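Side-chain contacts in response regulator receiver domain protein (CheY-like) (Methylobacillus flagellatus KT, PDB 3I42), which probably acts as a phosphorylation-dependent switch in two-component signalling, as other CheY-like receiver domains do: residues Asp11-Ala14 against Ala15-Phe19; Asp59-Gly62 against Leu63-Val66; Pro106-Ile109 against Ala110-Glu113. All blocks are in the same frame, centred on the assembly; numbering follows the deposited sequence.

Interaction 1 (Asp11-Ala14 against Ala15-Phe19); sequences DYQA and AAETF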
loop_
_atom_site.group_PDB
_atom_site.type_symbol
_atom_site.label_atom_id
_atom_site.label_comp_id
_atom_site.label_asym_id
_atom_site.label_seq_id
_atom_site.Cartn_x
_atom_site.Cartn_y
_atom_site.Cartn_z
ATOM N N ASP A 11 -11.582 -5.703 -19.332
ATOM C CA ASP A 11 -12.710 -6.074 -20.199
ATOM C C ASP A 11 -12.664 -5.572 -21.638
ATOM O O ASP A 11 -13.379 -6.124 -22.491
ATOM C CB ASP A 11 -14.048 -5.678 -19.581
ATOM C CG ASP A 11 -14.089 -4.235 -19.177
ATOM O OD1 ASP A 11 -13.137 -3.767 -18.508
ATOM O OD2 ASP A 11 -15.095 -3.570 -19.530
ATOM N N TYR A 12 -11.847 -4.555 -21.913
ATOM C CA TYR A 12 -11.712 -4.021 -23.268
ATOM C C TYR A 12 -10.632 -4.763 -24.048
ATOM O O TYR A 12 -9.456 -4.641 -23.738
ATOM C CB TYR A 12 -11.415 -2.503 -23.232
ATOM C CG TYR A 12 -11.378 -1.874 -24.620
ATOM C CD1 TYR A 12 -12.218 -2.342 -25.643
ATOM C CD2 TYR A 12 -10.511 -0.817 -24.904
ATOM C CE1 TYR A 12 -12.176 -1.782 -26.919
ATOM C CE2 TYR A 12 -10.477 -0.241 -26.178
ATOM C CZ TYR A 12 -11.304 -0.730 -27.171
ATOM O OH TYR A 12 -11.270 -0.164 -28.419
ATOM N N GLN A 13 -11.033 -5.538 -25.055
ATOM C CA GLN A 13 -10.073 -6.370 -25.787
ATOM C C GLN A 13 -8.841 -5.578 -26.251
ATOM O O GLN A 13 -7.704 -5.964 -25.972
ATOM C CB GLN A 13 -10.751 -7.018 -26.981
ATOM C CG GLN A 13 -9.771 -7.771 -27.855
ATOM C CD GLN A 13 -10.379 -8.226 -29.158
ATOM O OE1 GLN A 13 -11.586 -8.098 -29.370
ATOM N NE2 GLN A 13 -9.545 -8.802 -30.040
ATOM N N ALA A 14 -9.069 -4.474 -26.957
ATOM C CA ALA A 14 -7.966 -3.683 -27.488
ATOM C C ALA A 14 -7.002 -3.178 -26.387
ATOM O O ALA A 14 -5.792 -3.260 -26.558
ATOM C CB ALA A 14 -8.495 -2.528 -28.343
ATOM N N ALA A 15 -7.532 -2.687 -25.261
ATOM C CA ALA A 15 -6.678 -2.318 -24.111
ATOM C C ALA A 15 -5.906 -3.518 -23.561
ATOM O O ALA A 15 -4.744 -3.403 -23.171
ATOM C CB ALA A 15 -7.499 -1.668 -22.998
ATOM N N ALA A 16 -6.568 -4.670 -23.528
ATOM C CA ALA A 16 -5.956 -5.888 -23.010
ATOM C C ALA A 16 -4.762 -6.356 -23.847
ATOM O O ALA A 16 -3.702 -6.690 -23.303
ATOM C CB ALA A 16 -7.014 -7.009 -22.881
ATOM N N GLU A 17 -4.936 -6.380 -25.163
ATOM C CA GLU A 17 -3.882 -6.768 -26.083
ATOM C C GLU A 17 -2.661 -5.837 -26.032
ATOM O O GLU A 17 -1.525 -6.303 -26.066
ATOM C CB GLU A 17 -4.464 -6.831 -27.502
ATOM C CG GLU A 17 -5.631 -7.854 -27.659
ATOM C CD GLU A 17 -6.349 -7.750 -29.038
ATOM O OE1 GLU A 17 -6.293 -6.654 -29.661
ATOM O OE2 GLU A 17 -6.982 -8.757 -29.494
ATOM N N THR A 18 -2.894 -4.526 -25.948
ATOM C CA THR A 18 -1.814 -3.536 -25.832
ATOM C C THR A 18 -1.042 -3.824 -24.563
ATOM O O THR A 18 0.171 -4.022 -24.586
ATOM C CB THR A 18 -2.398 -2.102 -25.805
ATOM O OG1 THR A 18 -3.027 -1.835 -27.055
ATOM C CG2 THR A 18 -1.319 -1.042 -25.571
ATOM N N PHE A 19 -1.764 -3.888 -23.450
ATOM C CA PHE A 19 -1.171 -4.206 -22.159
ATOM C C PHE A 19 -0.326 -5.469 -22.279
ATOM O O PHE A 19 0.798 -5.503 -21.848
ATOM C CB PHE A 19 -2.294 -4.444 -21.146
ATOM C CG PHE A 19 -1.883 -4.277 -19.721
ATOM C CD1 PHE A 19 -2.790 -3.797 -18.786
ATOM C CD2 PHE A 19 -0.591 -4.576 -19.302
ATOM C CE1 PHE A 19 -2.410 -3.645 -17.465
ATOM C CE2 PHE A 19 -0.212 -4.428 -17.978
ATOM C CZ PHE A 19 -1.104 -3.951 -17.071
#
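Gln-13 and Glu-17, one helical turn apart, meet through a single hydrogen bond from Gln-13 NE2 to Glu-17 OE2, short at 2.6 Å and nearly straight at the proton (171°). The acceptor lies almost in the amide plane of Gln-13, but the amide approaches from above the carboxylate plane, the two flat groups standing 87° to one another. Gln-13 gets there with CG turned away from its own backbone N (chi1 174°) and the chain extended beyond it; Glu-17, also extended from CG onward, leans back toward the start of the helix, its CG 3.3 Å from Gln-13 O. That carbonyl oxygen also accepts from Glu-17 N, so backbone and side chain join the same two residues.

Next to this pair, Ala-14 O takes two donors, Thr-18 N and Thr-18 OG1, each at 3.2 Å and from opposite faces of the carbonyl plane. The threonine hydroxyl thus folds back onto the carbonyl four residues earlier, a common way for a helical threonine to satisfy its side chain. Tyr-12 occupies the N-cap position. Tyr-12 CD2 packs 3.7 Å from Ala-15 CB, while one ring face lies over Ala-14 N; Tyr-12 O receives the first helical bond, from Ala-16 N at 2.9 Å.

Further out, Glu-10 OE2 accepts from Tyr-12 N, just before the helix. The contact forms the first turns of helix 13-25, the crossover helix of the beta-alpha-beta unit between strands 4-9 and 28-33. Gln-13, Ala-16 and Glu-17 rest on Tyr-32 of strand 28-33, and the buried Phe-19 meets the ring of Phe-52 on strand 50-54.

Interaction 2 (Asp59-Gly62 against Leu63-Val66); sequences DTSG and LALV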
loop_
_atom_site.group_PDB
_atom_site.type_symbol
_atom_site.label_atom_id
_atom_site.label_comp_id
_atom_site.label_asym_id
_atom_site.label_seq_id
_atom_site.Cartn_x
_atom_site.Cartn_y
_atom_site.Cartn_z
ATOM N N ASP A 59 -18.377 -7.277 -13.973
ATOM C CA ASP A 59 -19.124 -8.083 -12.993
ATOM C C ASP A 59 -18.728 -7.866 -11.516
ATOM O O ASP A 59 -19.185 -8.619 -10.639
ATOM C CB ASP A 59 -18.962 -9.582 -13.329
ATOM C CG ASP A 59 -17.483 -9.999 -13.481
ATOM O OD1 ASP A 59 -16.596 -9.110 -13.653
ATOM O OD2 ASP A 59 -17.208 -11.218 -13.446
ATOM N N THR A 60 -17.877 -6.872 -11.239
ATOM C CA THR A 60 -17.280 -6.750 -9.901
ATOM C C THR A 60 -16.408 -5.526 -9.829
ATOM O O THR A 60 -16.024 -4.992 -10.869
ATOM C CB THR A 60 -16.419 -8.024 -9.539
ATOM O OG1 THR A 60 -15.889 -7.897 -8.216
ATOM C CG2 THR A 60 -15.233 -8.255 -10.554
ATOM N N SER A 61 -16.087 -5.072 -8.619
ATOM C CA SER A 61 -15.027 -4.071 -8.449
ATOM C C SER A 61 -13.676 -4.782 -8.425
ATOM O O SER A 61 -13.610 -5.982 -8.158
ATOM C CB SER A 61 -15.214 -3.237 -7.172
ATOM O OG SER A 61 -14.851 -3.982 -6.019
ATOM N N GLY A 62 -12.604 -4.060 -8.743
ATOM C CA GLY A 62 -11.272 -4.646 -8.677
ATOM C C GLY A 62 -10.945 -5.043 -7.252
ATOM O O GLY A 62 -10.346 -6.098 -6.989
ATOM N N LEU A 63 -11.357 -4.199 -6.322
ATOM C CA LEU A 63 -11.150 -4.475 -4.911
ATOM C C LEU A 63 -11.842 -5.758 -4.406
ATOM O O LEU A 63 -11.221 -6.563 -3.732
ATOM C CB LEU A 63 -11.570 -3.279 -4.043
ATOM C CG LEU A 63 -11.332 -3.624 -2.556
ATOM C CD1 LEU A 63 -9.875 -3.389 -2.181
ATOM C CD2 LEU A 63 -12.301 -2.858 -1.606
ATOM N N ALA A 64 -13.116 -5.937 -4.726
ATOM C CA ALA A 64 -13.799 -7.157 -4.324
ATOM C C ALA A 64 -13.125 -8.358 -5.016
ATOM O O ALA A 64 -13.010 -9.434 -4.441
ATOM C CB ALA A 64 -15.290 -7.079 -4.676
ATOM N N LEU A 65 -12.646 -8.184 -6.241
ATOM C CA LEU A 65 -11.978 -9.305 -6.917
ATOM C C LEU A 65 -10.651 -9.705 -6.264
ATOM O O LEU A 65 -10.368 -10.888 -6.125
ATOM C CB LEU A 65 -11.780 -9.050 -8.422
ATOM C CG LEU A 65 -11.095 -10.193 -9.171
ATOM C CD1 LEU A 65 -11.960 -11.479 -9.188
ATOM C CD2 LEU A 65 -10.811 -9.772 -10.592
ATOM N N VAL A 66 -9.819 -8.747 -5.872
ATOM C CA VAL A 66 -8.502 -9.128 -5.345
ATOM C C VAL A 66 -8.652 -9.895 -4.004
ATOM O O VAL A 66 -7.897 -10.816 -3.726
ATOM C CB VAL A 66 -7.545 -7.927 -5.226
ATOM C CG1 VAL A 66 -7.949 -7.040 -4.115
ATOM C CG2 VAL A 66 -6.101 -8.406 -5.007
#
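Thr-60 and Leu-65 cross at about a right angle, and both branches of the threonine face the first helical turn, the methyl CG2 lying 4.1 Å from Leu-65 CB and the hydroxyl at Ala-64 CB. With OG1 anti to the backbone N (chi1 -178°), the hydroxyl is placed 3.7 Å from Ala-64 CB and donates to Ser-61 O at 3.0 Å, in the carbonyl plane and on a lone pair. The same oxygen accepts from Leu-65 N at 3.1 Å, this donor tilted 29° from the plane, so two bonds grip it at the mouth of the helix.

Ser-61 is the N-cap. Its OG accepts from Ala-64 N at 2.9 Å with a nearly straight N-H (169°), and Ala-64 CB sits 3.4 Å from the same OG. Standing between the backbone N and the carbonyl carbon, OG folds over the helix end, where it satisfies an amide that the first turn would leave without a helical acceptor. Gly-62 O then accepts from Val-66 N, continuing the helical pattern. With an alanine here in place of Thr-60, Ser-61 O would probably lose its second donor and a gap would open beside Leu-65 CB.

This N-cap joins the loop after strand 50-54 to helix 62-71. Asp-59 ties the loop to Gly-36 N and Thr-37 OG1 at the start of helix 36-45, and Gly-62 bonds back to Leu-55. Beyond the cap, Leu-63 and Val-66 pack on Leu-98 of helix 93-98, whereas Leu-65 touches Leu-57.

Interaction 3 (Pro106-Ile109 against Ala110-Glu113); sequences PIDI and ASLE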
loop_
_atom_site.group_PDB
_atom_site.type_symbol
_atom_site.label_atom_id
_atom_site.label_comp_id
_atom_site.label_asym_id
_atom_site.label_seq_id
_atom_site.Cartn_x
_atom_site.Cartn_y
_atom_site.Cartn_z
ATOM N N PRO A 106 -2.995 6.288 -18.458
ATOM C CA PRO A 106 -2.674 5.201 -19.382
ATOM C C PRO A 106 -1.374 4.480 -18.993
ATOM O O PRO A 106 -0.463 5.099 -18.447
ATOM C CB PRO A 106 -2.508 5.927 -20.700
ATOM C CG PRO A 106 -1.907 7.237 -20.300
ATOM C CD PRO A 106 -2.525 7.593 -18.968
ATOM N N ILE A 107 -1.324 3.171 -19.238
ATOM C CA ILE A 107 -0.163 2.357 -18.884
ATOM C C ILE A 107 0.926 2.483 -19.954
ATOM O O ILE A 107 0.643 2.563 -21.150
ATOM C CB ILE A 107 -0.550 0.843 -18.680
ATOM C CG1 ILE A 107 -1.600 0.663 -17.561
ATOM C CG2 ILE A 107 0.658 -0.005 -18.337
ATOM C CD1 ILE A 107 -1.273 1.369 -16.241
ATOM N N ASP A 108 2.179 2.480 -19.528
ATOM C CA ASP A 108 3.289 2.439 -20.474
ATOM C C ASP A 108 4.473 1.682 -19.888
ATOM O O ASP A 108 4.503 1.409 -18.685
ATOM C CB ASP A 108 3.667 3.864 -20.948
ATOM C CG ASP A 108 4.171 4.762 -19.823
ATOM O OD1 ASP A 108 4.458 4.274 -18.706
ATOM O OD2 ASP A 108 4.292 5.979 -20.070
ATOM N N ILE A 109 5.445 1.357 -20.734
ATOM C CA ILE A 109 6.604 0.551 -20.339
ATOM C C ILE A 109 7.381 1.120 -19.155
ATOM O O ILE A 109 7.967 0.361 -18.376
ATOM C CB ILE A 109 7.515 0.283 -21.568
ATOM C CG1 ILE A 109 7.111 -1.042 -22.205
ATOM C CG2 ILE A 109 9.002 0.264 -21.197
ATOM C CD1 ILE A 109 7.021 -0.971 -23.686
ATOM N N ALA A 110 7.383 2.447 -19.010
ATOM C CA ALA A 110 8.182 3.108 -17.965
ATOM C C ALA A 110 7.580 2.892 -16.587
ATOM O O ALA A 110 8.293 2.808 -15.581
ATOM C CB ALA A 110 8.297 4.603 -18.229
ATOM N N SER A 111 6.262 2.869 -16.535
ATOM C CA SER A 111 5.579 2.712 -15.262
ATOM C C SER A 111 5.562 1.227 -14.879
ATOM O O SER A 111 5.680 0.880 -13.698
ATOM C CB SER A 111 4.186 3.346 -15.333
ATOM O OG SER A 111 3.420 2.779 -16.389
ATOM N N LEU A 112 5.485 0.355 -15.895
ATOM C CA LEU A 112 5.547 -1.096 -15.705
ATOM C C LEU A 112 6.889 -1.634 -15.276
ATOM O O LEU A 112 6.967 -2.508 -14.418
ATOM C CB LEU A 112 5.122 -1.860 -16.970
ATOM C CG LEU A 112 3.640 -2.067 -17.230
ATOM C CD1 LEU A 112 3.491 -2.719 -18.601
ATOM C CD2 LEU A 112 3.027 -2.930 -16.129
ATOM N N GLU A 113 7.950 -1.111 -15.870
ATOM C CA GLU A 113 9.275 -1.658 -15.631
ATOM C C GLU A 113 9.680 -1.804 -14.123
ATOM O O GLU A 113 10.119 -2.876 -13.730
ATOM C CB GLU A 113 10.329 -0.945 -16.503
ATOM C CG GLU A 113 11.726 -1.544 -16.417
ATOM C CD GLU A 113 12.542 -0.927 -15.302
ATOM O OE1 GLU A 113 12.313 0.268 -14.995
ATOM O OE2 GLU A 113 13.409 -1.628 -14.736
#
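Asp-108 and Ser-111 both carry their polar groups between backbone N and carbonyl carbon (chi1 63° and 57°), and these torsions turn carboxylate and hydroxyl onto one another at the helix start. Asp-108 OD1 lies 2.9 Å from Ser-111 OG and accepts from Ser-111 N at 3.2 Å, the donor meeting OD1 nearly along its C-O axis: this is the N-cap bond. Ser-111 OG is also 2.9 Å from Asp-108 O, and its one proton cannot serve both acceptors at full strength.

Asp-108 O is the busier backbone atom. It accepts from Leu-112 N at 3.1 Å with a well-aligned N-H (162°), and more weakly from Ser-111 N. On the apolar side, Ile-107 CG2 packs against Leu-112 CG at 3.8 Å, the two side chains crossing at about a right angle. Leu-112 continues inward to Phe-19 and Leu-23 of helix 13-25 and to Leu-103 of strand 101-104, while Ile-109 reaches Leu-22 and Met-25.

The start of helix 109-119 is therefore held by polar and apolar contacts together. A carboxylate at the positive end of the helix dipole is probably favoured in its charged form, and its OD1 supplies an acceptor for a first-turn amide before the regular helical bonds take over.

All three contacts are helix starts within one receiver domain, and each joins the end of a loop after a strand of the parallel sheet to the first turn of the next helix. Interactions 1 and 3 are neighbours, with centres 14 Å apart: Phe-19 CE2 meets Leu-112 CD2 at 4.0 Å, so helices 13-25 and 109-119 pack directly. Interaction 2 stands apart, its centre about 18 Å from that of interaction 1, with nearest atoms about 7 Å apart, and about 22 Å from that of interaction 3, on the opposite side of the chain's centre. Asp-54, the predicted phosphorylation site, unmodified here, ends strand 50-54, whose following loop leads into interaction 2.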